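Local structure of tetratricopeptide repeat protein (Parabacteroides merdae ATCC 43184, 4R7S) at residues Q2-L7 / P38-L43; T49-Q54 / Q58-S63; T65-G70 / I75-N80; N99-L102 / E107-E110. The protein is of unknown function, but its tetratricopeptide repeats suggest that it probably serves as a scaffold that binds other proteins or peptides. All blocks are in the same frame, centred on the assembly; numbering follows the deposited sequence.

Overall arrangement
The four contacts follow one another along the chain, and each joins helices of the tetratricopeptide-repeat array. Interaction 1 joins helices 2-16 and 40-52. Interaction 2 joins 40-52 to 57-68, interaction 3 joins 57-68 to 75-87, and interaction 4 lies where 91-104 turns into 109-121. Helices 40-52 and 57-68 are thus each used twice. The centres of interactions 2 and 3 are about 12 Å apart, those of 3 and 4 about 14 Å, and those of 1 and 4 about 29 Å. Interaction 3 touches all three others, while interactions 1 and 2 do not touch. Such a relay of local helix contacts is how a repeat solenoid is built.

Interaction 1: residues Q2-L7 / P38-L43; sequences QSYEEL and PLNYAL
Tyr-4 and Asn-40 mark the nearest approach of the two backbones, with their CA atoms still 10.4 Å apart. Side chains therefore bridge the distance, and Tyr-4 covers most of it. Its CG is anti to the backbone N (chi1 175°), which directs the ring outward from segment 2-7 toward segment 38-43. The phenol OH donates a hydrogen bond to Asn-40 OD1 at 2.9 Å. The C=O...donor angle is 155°, so OH lies well out ahead of the carbonyl, though tilted from its plane. OD1 in turn meets the tyrosine ring at its edge, in plane, and the ring and amide planes are 36° apart. The other amide atom, Asn-40 ND2, bonds to Glu-34 O, so both ends of the amide have a partner and its rotation is fixed. Leu-43 approaches from the opposite direction to Tyr-4 and brings its CD1 to 3.8 Å from Tyr-4 CE1. Leu-39 CB adds a looser contact 4.0 Å from Tyr-4 OH. The hydroxyl is thus held among one polar and two apolar neighbours. The contact ties the start of helix 2-16 to the start of helix 40-52. Helix 20-33 packs beside both, with Leu-7 on Ala-29 and Asn-40 on Met-31.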
loop_
_atom_site.group_PDB
_atom_site.type_symbol
_atom_site.label_atom_id
_atom_site.label_comp_id
_atom_site.label_asym_id
_atom_site.label_seq_id
_atom_site.Cartn_x
_atom_site.Cartn_y
_atom_site.Cartn_z
ATOM N N GLN A 2 27.805 -25.815 10.408
ATOM C CA GLN A 2 28.453 -24.615 10.934
ATOM C C GLN A 2 28.606 -23.501 9.884
ATOM O O GLN A 2 28.351 -22.339 10.216
ATOM C CB GLN A 2 29.825 -24.987 11.525
ATOM C CG GLN A 2 30.211 -24.187 12.770
ATOM C CD GLN A 2 31.645 -24.457 13.169
ATOM O OE1 GLN A 2 31.982 -25.518 13.714
ATOM N NE2 GLN A 2 32.531 -23.511 12.875
ATOM N N SER A 3 29.052 -23.842 8.652
ATOM C CA SER A 3 29.235 -22.896 7.546
ATOM C C SER A 3 27.888 -22.263 7.161
ATOM O O SER A 3 27.804 -21.033 7.014
ATOM C CB SER A 3 29.859 -23.584 6.333
ATOM O OG SER A 3 31.117 -24.175 6.626
ATOM N N TYR A 4 26.833 -23.102 7.054
ATOM C CA TYR A 4 25.472 -22.701 6.743
ATOM C C TYR A 4 24.974 -21.694 7.794
ATOM O O TYR A 4 24.464 -20.628 7.436
ATOM C CB TYR A 4 24.600 -23.952 6.696
ATOM C CG TYR A 4 23.110 -23.767 6.508
ATOM C CD1 TYR A 4 22.563 -23.598 5.237
ATOM C CD2 TYR A 4 22.229 -23.925 7.576
ATOM C CE1 TYR A 4 21.184 -23.506 5.047
ATOM C CE2 TYR A 4 20.849 -23.842 7.396
ATOM C CZ TYR A 4 20.329 -23.633 6.129
ATOM O OH TYR A 4 18.967 -23.593 5.945
ATOM N N GLU A 5 25.171 -22.014 9.080
ATOM C CA GLU A 5 24.763 -21.161 10.197
ATOM C C GLU A 5 25.524 -19.834 10.216
ATOM O O GLU A 5 24.913 -18.817 10.513
ATOM C CB GLU A 5 24.953 -21.882 11.547
ATOM C CG GLU A 5 23.902 -22.933 11.870
ATOM C CD GLU A 5 22.455 -22.488 11.835
ATOM O OE1 GLU A 5 22.156 -21.358 12.292
ATOM O OE2 GLU A 5 21.613 -23.287 11.366
ATOM N N GLU A 6 26.836 -19.841 9.921
ATOM C CA GLU A 6 27.649 -18.615 9.931
ATOM C C GLU A 6 27.255 -17.667 8.801
ATOM O O GLU A 6 27.315 -16.441 8.974
ATOM C CB GLU A 6 29.141 -18.925 9.848
ATOM C CG GLU A 6 29.730 -19.373 11.171
ATOM C CD GLU A 6 31.082 -20.058 11.100
ATOM O OE1 GLU A 6 31.972 -19.577 10.355
ATOM O OE2 GLU A 6 31.262 -21.060 11.830
ATOM N N LEU A 7 26.858 -18.241 7.652
ATOM C CA LEU A 7 26.402 -17.484 6.491
ATOM C C LEU A 7 25.058 -16.842 6.811
ATOM O O LEU A 7 24.893 -15.657 6.541
ATOM C CB LEU A 7 26.344 -18.357 5.224
ATOM C CG LEU A 7 27.715 -18.670 4.596
ATOM C CD1 LEU A 7 27.652 -19.892 3.715
ATOM C CD2 LEU A 7 28.292 -17.471 3.838
ATOM N N PRO A 38 15.941 -28.475 4.776
ATOM C CA PRO A 38 14.492 -28.194 4.755
ATOM C C PRO A 38 14.114 -26.832 5.362
ATOM O O PRO A 38 12.996 -26.361 5.133
ATOM C CB PRO A 38 13.891 -29.360 5.541
ATOM C CG PRO A 38 14.989 -29.830 6.429
ATOM C CD PRO A 38 16.266 -29.588 5.693
ATOM N N LEU A 39 15.035 -26.179 6.094
ATOM C CA LEU A 39 14.760 -24.855 6.660
ATOM C C LEU A 39 15.005 -23.754 5.625
ATOM O O LEU A 39 14.857 -22.572 5.945
ATOM C CB LEU A 39 15.613 -24.598 7.928
ATOM C CG LEU A 39 15.290 -25.483 9.133
ATOM C CD1 LEU A 39 16.332 -25.331 10.241
ATOM C CD2 LEU A 39 13.897 -25.227 9.654
ATOM N N ASN A 40 15.352 -24.140 4.380
ATOM C CA ASN A 40 15.658 -23.199 3.306
ATOM C C ASN A 40 14.509 -22.286 2.944
ATOM O O ASN A 40 14.774 -21.144 2.552
ATOM C CB ASN A 40 16.158 -23.917 2.064
ATOM C CG ASN A 40 17.641 -24.177 2.145
ATOM O OD1 ASN A 40 18.309 -23.799 3.131
ATOM N ND2 ASN A 40 18.193 -24.805 1.106
ATOM N N TYR A 41 13.247 -22.763 3.080
ATOM C CA TYR A 41 12.055 -21.967 2.768
ATOM C C TYR A 41 12.054 -20.661 3.632
ATOM O O TYR A 41 11.511 -19.638 3.214
ATOM C CB TYR A 41 10.766 -22.800 2.993
ATOM C CG TYR A 41 10.405 -22.897 4.458
ATOM C CD1 TYR A 41 11.046 -23.807 5.297
ATOM C CD2 TYR A 41 9.510 -21.997 5.036
ATOM C CE1 TYR A 41 10.788 -23.836 6.670
ATOM C CE2 TYR A 41 9.249 -22.014 6.409
ATOM C CZ TYR A 41 9.880 -22.944 7.220
ATOM O OH TYR A 41 9.612 -22.972 8.565
ATOM N N ALA A 42 12.650 -20.719 4.835
ATOM C CA ALA A 42 12.725 -19.547 5.694
ATOM C C ALA A 42 13.749 -18.579 5.146
ATOM O O ALA A 42 13.531 -17.366 5.195
ATOM C CB ALA A 42 13.084 -19.947 7.111
ATOM N N LEU A 43 14.850 -19.112 4.602
ATOM C CA LEU A 43 15.913 -18.304 4.032
ATOM C C LEU A 43 15.402 -17.621 2.779
ATOM O O LEU A 43 15.674 -16.431 2.587
ATOM C CB LEU A 43 17.164 -19.151 3.729
ATOM C CG LEU A 43 17.867 -19.785 4.927
ATOM C CD1 LEU A 43 19.252 -20.312 4.520
ATOM C CD2 LEU A 43 17.976 -18.788 6.086
#

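Interaction 2: residues T49-Q54 / Q58-S63; sequences TIQRRQ and QEALIS. With EDO (1,2-ethanediol), chain H.
Gln-51 and Glu-59 cross at about a right angle, their amide and carboxylate planes 69° apart. The glutamine amide lies against the aliphatic root of the glutamate, with Gln-51 NE2 3.8 Å from Glu-59 CB. Beyond CG the Gln-51 chain is extended (chi2 -179°), which carries its amide across to helix 57-68, where it reaches Ser-63. There Ser-63 OG donates a short hydrogen bond of 2.6 Å to Gln-51 OE1. The donor comes in at a C=O...donor angle of 133°, tilted out of the carbonyl plane. The other end of the amide works through water: NE2 donates to a water at 3.2 Å, and this water donates to Glu-59 O at 3.0 Å. NE2 also bonds to Glu-24, so the amide is held at both ends. Next to the amide the helices come close, with the CA atoms of Gln-51 and Ala-60 only 5.1 Å apart. The small Ala-60 methyl fits against the backbone here, its CB 3.7 Å from Arg-52 N. This close antiparallel packing across a tight turn is characteristic of a tetratricopeptide-repeat helical hairpin. Helix 20-33 lies along one side through Leu-27 and Glu-24. Helix 75-87 lies along another, where Leu-84 meets Ala-60 and Ser-83 and Glu-87 hold the Arg-52 guanidinium group.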
loop_
_atom_site.group_PDB
_atom_site.type_symbol
_atom_site.label_atom_id
_atom_site.label_comp_id
_atom_site.label_asym_id
_atom_site.label_seq_id
_atom_site.Cartn_x
_atom_site.Cartn_y
_atom_site.Cartn_z
ATOM N N THR A 49 12.237 -10.683 0.808
ATOM C CA THR A 49 12.046 -9.372 1.427
ATOM C C THR A 49 13.257 -8.457 1.186
ATOM O O THR A 49 13.056 -7.279 0.855
ATOM C CB THR A 49 11.722 -9.509 2.905
ATOM O OG1 THR A 49 10.821 -10.596 3.075
ATOM C CG2 THR A 49 11.043 -8.284 3.440
ATOM N N ILE A 50 14.494 -8.996 1.331
ATOM C CA ILE A 50 15.760 -8.286 1.088
ATOM C C ILE A 50 15.815 -7.811 -0.391
ATOM O O ILE A 50 16.188 -6.663 -0.656
ATOM C CB ILE A 50 16.956 -9.199 1.456
ATOM C CG1 ILE A 50 17.070 -9.352 2.982
ATOM C CG2 ILE A 50 18.269 -8.708 0.839
ATOM C CD1 ILE A 50 17.856 -10.525 3.417
ATOM N N GLN A 51 15.412 -8.696 -1.324
ATOM C CA GLN A 51 15.352 -8.426 -2.755
ATOM C C GLN A 51 14.299 -7.362 -3.067
ATOM O O GLN A 51 14.560 -6.483 -3.885
ATOM C CB GLN A 51 15.073 -9.709 -3.557
ATOM C CG GLN A 51 16.260 -10.665 -3.554
ATOM C CD GLN A 51 15.987 -11.912 -4.353
ATOM O OE1 GLN A 51 14.906 -12.497 -4.293
ATOM N NE2 GLN A 51 16.969 -12.355 -5.117
ATOM N N ARG A 52 13.132 -7.428 -2.404
ATOM C CA ARG A 52 12.043 -6.458 -2.588
ATOM C C ARG A 52 12.478 -5.060 -2.108
ATOM O O ARG A 52 12.208 -4.078 -2.793
ATOM C CB ARG A 52 10.773 -6.911 -1.839
ATOM C CG ARG A 52 9.530 -6.103 -2.203
ATOM C CD ARG A 52 8.408 -6.303 -1.204
ATOM N NE ARG A 52 7.196 -5.625 -1.663
ATOM C CZ ARG A 52 6.018 -5.661 -1.052
ATOM N NH1 ARG A 52 5.864 -6.353 0.070
ATOM N NH2 ARG A 52 4.985 -5.002 -1.553
ATOM N N ARG A 53 13.167 -4.983 -0.948
ATOM C CA ARG A 53 13.657 -3.731 -0.374
ATOM C C ARG A 53 14.785 -3.099 -1.226
ATOM O O ARG A 53 15.194 -1.975 -0.946
ATOM C CB ARG A 53 14.129 -3.949 1.059
ATOM C CG ARG A 53 13.000 -4.071 2.081
ATOM C CD ARG A 53 13.542 -4.403 3.451
ATOM N NE ARG A 53 14.474 -3.383 3.931
ATOM C CZ ARG A 53 15.358 -3.563 4.908
ATOM N NH1 ARG A 53 15.462 -4.741 5.514
ATOM N NH2 ARG A 53 16.158 -2.572 5.276
ATOM N N GLN A 54 15.257 -3.810 -2.264
ATOM C CA GLN A 54 16.262 -3.344 -3.216
ATOM C C GLN A 54 15.614 -2.917 -4.532
ATOM O O GLN A 54 16.298 -2.360 -5.406
ATOM C CB GLN A 54 17.281 -4.441 -3.497
ATOM C CG GLN A 54 18.450 -4.454 -2.532
ATOM C CD GLN A 54 19.340 -5.629 -2.852
ATOM O OE1 GLN A 54 20.273 -5.543 -3.665
ATOM N NE2 GLN A 54 19.008 -6.775 -2.289
ATOM N N GLN A 58 10.899 -8.577 -9.534
ATOM C CA GLN A 58 10.709 -9.842 -10.245
ATOM C C GLN A 58 11.470 -10.968 -9.557
ATOM O O GLN A 58 10.922 -12.065 -9.449
ATOM C CB GLN A 58 11.100 -9.748 -11.744
ATOM C CG GLN A 58 10.058 -9.063 -12.661
ATOM C CD GLN A 58 8.609 -9.477 -12.452
ATOM O OE1 GLN A 58 8.250 -10.667 -12.372
ATOM N NE2 GLN A 58 7.737 -8.483 -12.371
ATOM N N GLU A 59 12.696 -10.684 -9.049
ATOM C CA GLU A 59 13.553 -11.643 -8.320
ATOM C C GLU A 59 12.900 -12.071 -7.004
ATOM O O GLU A 59 12.861 -13.267 -6.675
ATOM C CB GLU A 59 14.930 -11.025 -8.013
ATOM C CG GLU A 59 15.961 -11.247 -9.098
ATOM C CD GLU A 59 16.943 -10.105 -9.239
ATOM O OE1 GLU A 59 16.556 -9.061 -9.816
ATOM O OE2 GLU A 59 18.097 -10.251 -8.772
ATOM N N ALA A 60 12.410 -11.071 -6.252
ATOM C CA ALA A 60 11.720 -11.231 -4.983
ATOM C C ALA A 60 10.517 -12.139 -5.161
ATOM O O ALA A 60 10.272 -12.985 -4.311
ATOM C CB ALA A 60 11.283 -9.878 -4.459
ATOM N N LEU A 61 9.801 -12.009 -6.291
ATOM C CA LEU A 61 8.644 -12.853 -6.573
ATOM C C LEU A 61 9.081 -14.308 -6.714
ATOM O O LEU A 61 8.414 -15.192 -6.169
ATOM C CB LEU A 61 7.874 -12.364 -7.826
ATOM C CG LEU A 61 6.742 -13.252 -8.372
ATOM C CD1 LEU A 61 5.686 -13.579 -7.306
ATOM C CD2 LEU A 61 6.091 -12.610 -9.589
ATOM N N ILE A 62 10.208 -14.551 -7.388
ATOM C CA ILE A 62 10.716 -15.913 -7.578
ATOM C C ILE A 62 11.092 -16.535 -6.201
ATOM O O ILE A 62 10.732 -17.698 -5.939
ATOM C CB ILE A 62 11.869 -15.949 -8.624
ATOM C CG1 ILE A 62 11.277 -15.682 -10.048
ATOM C CG2 ILE A 62 12.649 -17.282 -8.568
ATOM C CD1 ILE A 62 12.267 -15.534 -11.232
ATOM N N SER A 63 11.740 -15.740 -5.319
ATOM C CA SER A 63 12.140 -16.190 -3.983
ATOM C C SER A 63 10.902 -16.577 -3.137
ATOM O O SER A 63 10.870 -17.674 -2.573
ATOM C CB SER A 63 12.983 -15.131 -3.281
ATOM O OG SER A 63 14.257 -15.020 -3.896
HETATM C C1 EDO H . 9.472 -9.315 6.735
HETATM O O1 EDO H . 8.484 -8.398 6.249
HETATM C C2 EDO H . 9.306 -10.720 6.080
HETATM O O2 EDO H . 10.573 -11.228 5.666
HETATM O O HOH W 1 15.480 -14.678 -6.637
#

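Interaction 3: residues T65-G70 / I75-N80; sequences TSALSG and ITILEN. With EDO (1,2-ethanediol), chain H.
Segment 65-70 reaches Ile-77 and Leu-78 through only two of its residues, Ala-67 and Leu-68. The residues before them, Thr-65 and Ser-66, point away from segment 75-80. Ala-67 is the first to touch. Its CB points toward the other helix and meets the end of Ile-77, with CB 3.8 Å from Ile-77 CD1. Ile-77 CD1 also rests on the main chain, 3.6 Å from Ala-67 O. Leu-68 follows and makes the broader contact. Its CG is anti to the backbone N (chi1 -164°), which swings the branched end toward helix 75-87. Leu-68 CD1 then has two apolar neighbours, Ile-77 CG2 and Leu-78 CD2, each 3.8 Å away. Leu-68 crosses Leu-78 at about a right angle. Ile-77 thus uses both its branches, CD1 on Ala-67 and CG2 on Leu-68. No hydrogen bond joins the two segments, so the contact is purely apolar and buried. It belongs to the packing of successive helices in a tetratricopeptide-repeat solenoid, where the end of one helix meets the start of the next. Helix 40-52 adds Leu-44 and Thr-45 beside Ala-67, and helix 91-104 covers Leu-78 with Thr-100 and Leu-101. After Leu-68 the chain leaves the helix: Ser-69 is the first residue with non-helical backbone angles, although its N still bonds to Thr-65 O at 3.2 Å. Further along helix 75-87, Thr-76 O accepts from both Asn-80 N and Asn-80 ND2, the latter at 2.7 Å from above the carbonyl plane. Asn-80 OD1 takes a weak bond from a 1,2-ethanediol molecule.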
loop_
_atom_site.group_PDB
_atom_site.type_symbol
_atom_site.label_atom_id
_atom_site.label_comp_id
_atom_site.label_asym_id
_atom_site.label_seq_id
_atom_site.Cartn_x
_atom_site.Cartn_y
_atom_site.Cartn_z
ATOM N N THR A 65 7.877 -17.324 -4.317
ATOM C CA THR A 65 7.249 -18.454 -4.992
ATOM C C THR A 65 7.938 -19.770 -4.564
ATOM O O THR A 65 7.243 -20.760 -4.285
ATOM C CB THR A 65 7.249 -18.245 -6.517
ATOM O OG1 THR A 65 6.363 -17.158 -6.805
ATOM C CG2 THR A 65 6.784 -19.476 -7.279
ATOM N N SER A 66 9.283 -19.746 -4.455
ATOM C CA SER A 66 10.091 -20.889 -4.045
ATOM C C SER A 66 9.825 -21.246 -2.608
ATOM O O SER A 66 9.632 -22.417 -2.314
ATOM C CB SER A 66 11.574 -20.593 -4.238
ATOM O OG SER A 66 11.870 -20.347 -5.603
ATOM N N ALA A 67 9.806 -20.244 -1.708
ATOM C CA ALA A 67 9.522 -20.407 -0.274
ATOM C C ALA A 67 8.139 -21.035 -0.054
ATOM O O ALA A 67 7.978 -21.884 0.805
ATOM C CB ALA A 67 9.592 -19.048 0.426
ATOM N N LEU A 68 7.146 -20.595 -0.831
ATOM C CA LEU A 68 5.761 -21.035 -0.722
ATOM C C LEU A 68 5.587 -22.526 -1.117
ATOM O O LEU A 68 4.783 -23.224 -0.490
ATOM C CB LEU A 68 4.848 -20.120 -1.562
ATOM C CG LEU A 68 3.359 -20.210 -1.262
ATOM C CD1 LEU A 68 3.038 -19.778 0.161
ATOM C CD2 LEU A 68 2.576 -19.400 -2.226
ATOM N N SER A 69 6.380 -22.997 -2.095
ATOM C CA SER A 69 6.408 -24.355 -2.660
ATOM C C SER A 69 5.983 -25.520 -1.686
ATOM O O SER A 69 5.031 -26.265 -1.998
ATOM C CB SER A 69 7.787 -24.660 -3.228
ATOM O OG SER A 69 7.751 -25.868 -3.963
ATOM N N GLY A 70 6.671 -25.679 -0.552
ATOM C CA GLY A 70 6.305 -26.746 0.372
ATOM C C GLY A 70 5.491 -26.282 1.558
ATOM O O GLY A 70 5.165 -27.088 2.427
ATOM N N ILE A 75 1.216 -17.907 6.379
ATOM C CA ILE A 75 0.693 -16.540 6.531
ATOM C C ILE A 75 1.727 -15.503 6.075
ATOM O O ILE A 75 1.381 -14.673 5.237
ATOM C CB ILE A 75 0.233 -16.303 8.007
ATOM C CG1 ILE A 75 -1.172 -16.877 8.216
ATOM C CG2 ILE A 75 0.248 -14.818 8.417
ATOM C CD1 ILE A 75 -1.210 -18.177 8.924
ATOM N N THR A 76 2.991 -15.582 6.585
ATOM C CA THR A 76 4.056 -14.632 6.255
ATOM C C THR A 76 4.344 -14.617 4.766
ATOM O O THR A 76 4.253 -13.552 4.174
ATOM C CB THR A 76 5.318 -14.893 7.065
ATOM O OG1 THR A 76 4.984 -14.788 8.446
ATOM C CG2 THR A 76 6.425 -13.895 6.750
ATOM N N ILE A 77 4.626 -15.774 4.154
ATOM C CA ILE A 77 4.931 -15.856 2.728
ATOM C C ILE A 77 3.736 -15.337 1.889
ATOM O O ILE A 77 3.953 -14.537 0.987
ATOM C CB ILE A 77 5.392 -17.296 2.311
ATOM C CG1 ILE A 77 6.557 -17.774 3.212
ATOM C CG2 ILE A 77 5.821 -17.327 0.822
ATOM C CD1 ILE A 77 6.899 -19.334 3.110
ATOM N N LEU A 78 2.496 -15.728 2.230
ATOM C CA LEU A 78 1.304 -15.319 1.493
ATOM C C LEU A 78 1.067 -13.832 1.602
ATOM O O LEU A 78 0.793 -13.186 0.594
ATOM C CB LEU A 78 0.057 -16.099 1.966
ATOM C CG LEU A 78 0.008 -17.574 1.551
ATOM C CD1 LEU A 78 -1.056 -18.299 2.324
ATOM C CD2 LEU A 78 -0.204 -17.731 0.040
ATOM N N GLU A 79 1.219 -13.283 2.809
ATOM C CA GLU A 79 1.053 -11.856 3.082
ATOM C C GLU A 79 2.121 -11.034 2.341
ATOM O O GLU A 79 1.791 -9.999 1.782
ATOM C CB GLU A 79 1.108 -11.607 4.599
ATOM C CG GLU A 79 0.977 -10.153 5.012
ATOM C CD GLU A 79 1.306 -9.873 6.464
ATOM O OE1 GLU A 79 0.732 -10.548 7.347
ATOM O OE2 GLU A 79 2.101 -8.941 6.718
ATOM N N ASN A 80 3.369 -11.507 2.292
ATOM C CA ASN A 80 4.421 -10.757 1.615
ATOM C C ASN A 80 4.307 -10.831 0.086
ATOM O O ASN A 80 4.431 -9.796 -0.576
ATOM C CB ASN A 80 5.805 -11.204 2.100
ATOM C CG ASN A 80 6.108 -10.614 3.457
ATOM O OD1 ASN A 80 6.504 -9.458 3.600
ATOM N ND2 ASN A 80 5.802 -11.332 4.489
HETATM C C1 EDO H . 9.472 -9.315 6.735
HETATM O O1 EDO H . 8.484 -8.398 6.249
HETATM C C2 EDO H . 9.306 -10.720 6.080
HETATM O O2 EDO H . 10.573 -11.228 5.666
#

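Interaction 4: residues N99-L102 / E107-E110; sequences NTLL and EHQE. With EDO (1,2-ethanediol), chain I.
The carboxylate of Glu-110, two residues beyond the His-108 that meets Leu-101 and Leu-102, has a partner on each oxygen. Glu-110 OE2 accepts a hydrogen bond of 3.2 Å from O2 of a 1,2-ethanediol molecule, probably left from the crystallisation liquor. Glu-110 OE1 forms a salt bridge with Arg-144. The setting is a turn between helices 91-104 and 109-121 of the tetratricopeptide-repeat array, and the two leucines belong to the first of these helices. Across the turn no hydrogen bond joins the two segments. Leucine methyls instead pack against a histidine. His-108 sits at the N-cap position, just before helix 109-121, and its CB points toward Leu-101. Its CG is anti to the backbone N (chi1 -168°). In this rotamer the ring carries ND1 to the leucine, 3.4 Å from Leu-101 CD2. The same methyl is 3.7 Å from His-108 CG and 3.8 Å from His-108 CB, so it touches the root of the side chain as well as the ring, which it meets obliquely. The two side chains cross at a slant. Leu-101 CD1 is further off, 4.1 Å from His-108 ND1, so the CD2 branch carries most of the touch. On one ring face lies Glu-110 N, 4.2 Å above the plane and offset toward the rim. Helix 75-87 also reaches this site, with Ile-75 and Glu-79 touching the histidine and Leu-78 touching Leu-101. Leu-102 takes a different target and uses its CD2 on the main chain, where that methyl lies 3.7 Å from His-108 O.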
loop_
_atom_site.group_PDB
_atom_site.type_symbol
_atom_site.label_atom_id
_atom_site.label_comp_id
_atom_site.label_asym_id
_atom_site.label_seq_id
_atom_site.Cartn_x
_atom_site.Cartn_y
_atom_site.Cartn_z
ATOM N N ASN A 99 -6.992 -14.769 -0.629
ATOM C CA ASN A 99 -8.045 -15.774 -0.553
ATOM C C ASN A 99 -7.519 -17.051 0.086
ATOM O O ASN A 99 -8.173 -17.596 0.968
ATOM C CB ASN A 99 -8.625 -16.053 -1.919
ATOM C CG ASN A 99 -9.533 -14.964 -2.408
ATOM O OD1 ASN A 99 -9.930 -14.028 -1.667
ATOM N ND2 ASN A 99 -9.897 -15.087 -3.680
ATOM N N THR A 100 -6.320 -17.479 -0.299
ATOM C CA THR A 100 -5.668 -18.640 0.310
ATOM C C THR A 100 -5.489 -18.345 1.805
ATOM O O THR A 100 -5.904 -19.138 2.659
ATOM C CB THR A 100 -4.312 -18.952 -0.397
ATOM O OG1 THR A 100 -4.534 -19.211 -1.784
ATOM C CG2 THR A 100 -3.570 -20.131 0.242
ATOM N N LEU A 101 -4.900 -17.182 2.107
ATOM C CA LEU A 101 -4.652 -16.754 3.479
ATOM C C LEU A 101 -5.940 -16.736 4.318
ATOM O O LEU A 101 -5.976 -17.374 5.368
ATOM C CB LEU A 101 -3.993 -15.357 3.482
ATOM C CG LEU A 101 -3.090 -15.050 4.625
ATOM C CD1 LEU A 101 -2.204 -13.889 4.278
ATOM C CD2 LEU A 101 -3.872 -14.727 5.862
ATOM N N LEU A 102 -6.991 -16.032 3.839
ATOM C CA LEU A 102 -8.242 -15.824 4.570
ATOM C C LEU A 102 -9.157 -17.068 4.654
ATOM O O LEU A 102 -9.946 -17.156 5.590
ATOM C CB LEU A 102 -8.993 -14.594 4.027
ATOM C CG LEU A 102 -8.287 -13.268 4.402
ATOM C CD1 LEU A 102 -8.736 -12.110 3.545
ATOM C CD2 LEU A 102 -8.389 -12.977 5.913
ATOM N N GLU A 107 -9.788 -14.474 10.190
ATOM C CA GLU A 107 -9.706 -13.315 11.093
ATOM C C GLU A 107 -8.353 -12.572 11.025
ATOM O O GLU A 107 -8.067 -11.762 11.923
ATOM C CB GLU A 107 -9.991 -13.727 12.551
ATOM C CG GLU A 107 -11.369 -14.316 12.789
ATOM C CD GLU A 107 -11.768 -14.518 14.242
ATOM O OE1 GLU A 107 -10.994 -14.118 15.145
ATOM O OE2 GLU A 107 -12.883 -15.042 14.476
ATOM N N HIS A 108 -7.532 -12.831 9.979
ATOM C CA HIS A 108 -6.220 -12.176 9.814
ATOM C C HIS A 108 -6.453 -10.747 9.298
ATOM O O HIS A 108 -6.792 -10.542 8.126
ATOM C CB HIS A 108 -5.300 -12.992 8.882
ATOM C CG HIS A 108 -3.868 -12.544 8.889
ATOM N ND1 HIS A 108 -3.292 -11.953 7.779
ATOM C CD2 HIS A 108 -2.926 -12.656 9.856
ATOM C CE1 HIS A 108 -2.041 -11.688 8.113
ATOM N NE2 HIS A 108 -1.769 -12.099 9.351
ATOM N N GLN A 109 -6.306 -9.771 10.207
ATOM C CA GLN A 109 -6.600 -8.351 9.991
ATOM C C GLN A 109 -5.806 -7.686 8.859
ATOM O O GLN A 109 -6.406 -6.928 8.108
ATOM C CB GLN A 109 -6.467 -7.547 11.294
ATOM C CG GLN A 109 -7.553 -7.948 12.295
ATOM C CD GLN A 109 -7.546 -7.155 13.582
ATOM O OE1 GLN A 109 -7.525 -5.925 13.592
ATOM N NE2 GLN A 109 -7.655 -7.846 14.705
ATOM N N GLU A 110 -4.512 -7.953 8.702
ATOM C CA GLU A 110 -3.779 -7.323 7.595
ATOM C C GLU A 110 -4.297 -7.822 6.247
ATOM O O GLU A 110 -4.418 -7.020 5.320
ATOM C CB GLU A 110 -2.270 -7.560 7.699
ATOM C CG GLU A 110 -1.465 -6.862 6.604
ATOM C CD GLU A 110 -1.286 -5.363 6.765
ATOM O OE1 GLU A 110 -1.556 -4.829 7.867
ATOM O OE2 GLU A 110 -0.833 -4.722 5.792
HETATM C C1 EDO I . -2.154 -1.123 2.979
HETATM O O1 EDO I . -1.860 -1.321 1.604
HETATM C C2 EDO I . -1.145 -1.914 3.857
HETATM O O2 EDO I . -1.382 -1.667 5.238
#